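Local coordinates for putative decarboxylase involved in desferrioxamine biosynthesis (Erwinia amylovora, PDB 5O5C), which probably catalyses the pyridoxal phosphate-dependent decarboxylation of lysine in desferrioxamine biosynthesis, at residues A204-V209 with G260-A265. Numbering follows the deposited sequence.
Sequences AAKWRV and GLIPVA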
loop_
_atom_site.group_PDB
_atom_site.type_symbol
_atom_site.label_atom_id
_atom_site.label_comp_id
_atom_site.label_asym_id
_atom_site.label_seq_id
_atom_site.Cartn_x
_atom_site.Cartn_y
_atom_site.Cartn_z
ATOM N N ALA B 204 19.764 -8.001 21.370
ATOM C CA ALA B 204 19.310 -7.908 19.953
ATOM C C ALA B 204 20.412 -7.802 18.897
ATOM O O ALA B 204 20.338 -8.372 17.787
ATOM C CB ALA B 204 18.313 -6.762 19.786
ATOM N N ALA B 205 21.474 -7.093 19.213
ATOM C CA ALA B 205 22.546 -7.000 18.248
ATOM C C ALA B 205 23.111 -8.383 17.867
ATOM O O ALA B 205 23.781 -8.505 16.864
ATOM C CB ALA B 205 23.634 -6.074 18.736
ATOM N N LYS B 206 22.825 -9.431 18.640
ATOM C CA LYS B 206 23.368 -10.753 18.311
ATOM C C LYS B 206 22.476 -11.546 17.368
ATOM O O LYS B 206 22.952 -12.492 16.758
ATOM C CB LYS B 206 23.635 -11.545 19.574
ATOM C CG LYS B 206 24.576 -10.875 20.568
ATOM C CD LYS B 206 24.551 -11.648 21.885
ATOM C CE LYS B 206 25.795 -11.453 22.730
ATOM N NZ LYS B 206 25.671 -12.252 23.993
ATOM N N TRP B 207 21.200 -11.147 17.220
ATOM C CA TRP B 207 20.224 -11.969 16.508
ATOM C C TRP B 207 20.585 -12.063 15.040
ATOM O O TRP B 207 21.032 -11.119 14.438
ATOM C CB TRP B 207 18.784 -11.436 16.693
ATOM C CG TRP B 207 18.325 -11.401 18.130
ATOM C CD1 TRP B 207 18.906 -12.035 19.178
ATOM C CD2 TRP B 207 17.190 -10.727 18.655
ATOM N NE1 TRP B 207 18.250 -11.755 20.332
ATOM C CE2 TRP B 207 17.181 -10.956 20.047
ATOM C CE3 TRP B 207 16.183 -9.932 18.097
ATOM C CZ2 TRP B 207 16.215 -10.425 20.884
ATOM C CZ3 TRP B 207 15.222 -9.410 18.918
ATOM C CH2 TRP B 207 15.230 -9.675 20.313
ATOM N N ARG B 208 20.418 -13.237 14.466
ATOM C CA ARG B 208 20.767 -13.442 13.077
ATOM C C ARG B 208 19.645 -14.110 12.334
ATOM O O ARG B 208 19.041 -15.033 12.835
ATOM C CB ARG B 208 22.076 -14.236 12.946
ATOM C CG ARG B 208 23.310 -13.426 13.367
ATOM C CD ARG B 208 23.606 -12.252 12.428
ATOM N NE ARG B 208 24.787 -11.464 12.798
ATOM C CZ ARG B 208 24.812 -10.454 13.677
ATOM N NH1 ARG B 208 23.725 -10.072 14.351
ATOM N NH2 ARG B 208 25.949 -9.823 13.903
ATOM N N VAL B 209 19.422 -13.635 11.117
ATOM C CA VAL B 209 18.466 -14.217 10.155
ATOM C C VAL B 209 19.216 -14.802 8.974
ATOM O O VAL B 209 20.160 -14.220 8.487
ATOM C CB VAL B 209 17.468 -13.167 9.651
ATOM C CG1 VAL B 209 16.598 -13.688 8.513
ATOM C CG2 VAL B 209 16.625 -12.661 10.837
ATOM N N GLY B 260 29.068 -16.746 19.383
ATOM C CA GLY B 260 28.149 -16.253 20.426
ATOM C C GLY B 260 26.868 -15.592 19.922
ATOM O O GLY B 260 26.106 -15.015 20.715
ATOM N N LEU B 261 26.651 -15.646 18.609
ATOM C CA LEU B 261 25.503 -15.031 17.958
ATOM C C LEU B 261 24.318 -16.009 18.033
ATOM O O LEU B 261 24.478 -17.238 18.254
ATOM C CB LEU B 261 25.841 -14.692 16.508
ATOM C CG LEU B 261 27.080 -13.858 16.188
ATOM C CD1 LEU B 261 27.323 -13.922 14.706
ATOM C CD2 LEU B 261 26.926 -12.411 16.654
ATOM N N ILE B 262 23.123 -15.456 17.848
ATOM C CA ILE B 262 21.892 -16.143 18.193
ATOM C C ILE B 262 21.062 -16.319 16.907
ATOM O O ILE B 262 20.639 -15.336 16.325
ATOM C CB ILE B 262 21.112 -15.358 19.276
ATOM C CG1 ILE B 262 21.931 -15.257 20.575
ATOM C CG2 ILE B 262 19.787 -16.028 19.561
ATOM C CD1 ILE B 262 21.266 -14.464 21.693
ATOM N N PRO B 263 20.836 -17.565 16.465
ATOM C CA PRO B 263 20.027 -17.745 15.271
ATOM C C PRO B 263 18.567 -17.641 15.641
ATOM O O PRO B 263 18.102 -18.289 16.587
ATOM C CB PRO B 263 20.393 -19.156 14.784
ATOM C CG PRO B 263 21.099 -19.809 15.932
ATOM C CD PRO B 263 21.248 -18.845 17.045
ATOM N N VAL B 264 17.859 -16.815 14.889
ATOM C CA VAL B 264 16.484 -16.421 15.219
ATOM C C VAL B 264 15.487 -16.833 14.116
ATOM O O VAL B 264 14.321 -17.184 14.404
ATOM C CB VAL B 264 16.511 -14.883 15.528
ATOM C CG1 VAL B 264 15.147 -14.251 15.568
ATOM C CG2 VAL B 264 17.221 -14.639 16.841
ATOM N N ALA B 265 15.922 -16.779 12.858
ATOM C CA ALA B 265 15.054 -17.062 11.744
ATOM C C ALA B 265 15.743 -17.400 10.429
ATOM O O ALA B 265 16.875 -16.916 10.086
ATOM C CB ALA B 265 14.100 -15.891 11.552
#
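Three backbone hydrogen bonds join 204-209 to 260-265 in parallel register. I262 N gives the straightest, 3.2 Å to K206 O with 176° at the hydrogen, although it comes from above that carbonyl's plane. R208 then uses both backbone groups: its N donates to I262 O at 2.8 Å, and its O accepts V264 N at 3.0 Å, each donor lying nearly along the C=O axis. Past R208 the register slips by one residue, so V209 pairs with A265 instead of V264, a beta bulge; the extra residue, V264, departs from strand geometry, with psi at -35°. The R208 side chain, bent at chi2 (-67°), folds back on its own segment, where NH1 donates to both A205 O (3.0 Å) and W207 O (2.9 Å); both acceptors lie close to the guanidinium plane, so the two bonds restrain its rotation, although NH1 stands above each carbonyl plane. L261 CD2 sits over one face of this group, offset toward its rim. On the face of the sheet opposite R208 and P263 lie W207, I262, V209 and A265. V264 CG2 packs obliquely on W207 CB at 3.6 Å, while I262 runs alongside the indole, whose ring has A204 CA over its centre and W185 of helix 170-189 edge-to-face. P263 meets helix 246-258. Strands 207-212 and 262-269 are neighbours in the mixed seven-stranded sheet, between helices 170-189 and 246-258, characteristic of the large domain of fold-type I PLP enzymes.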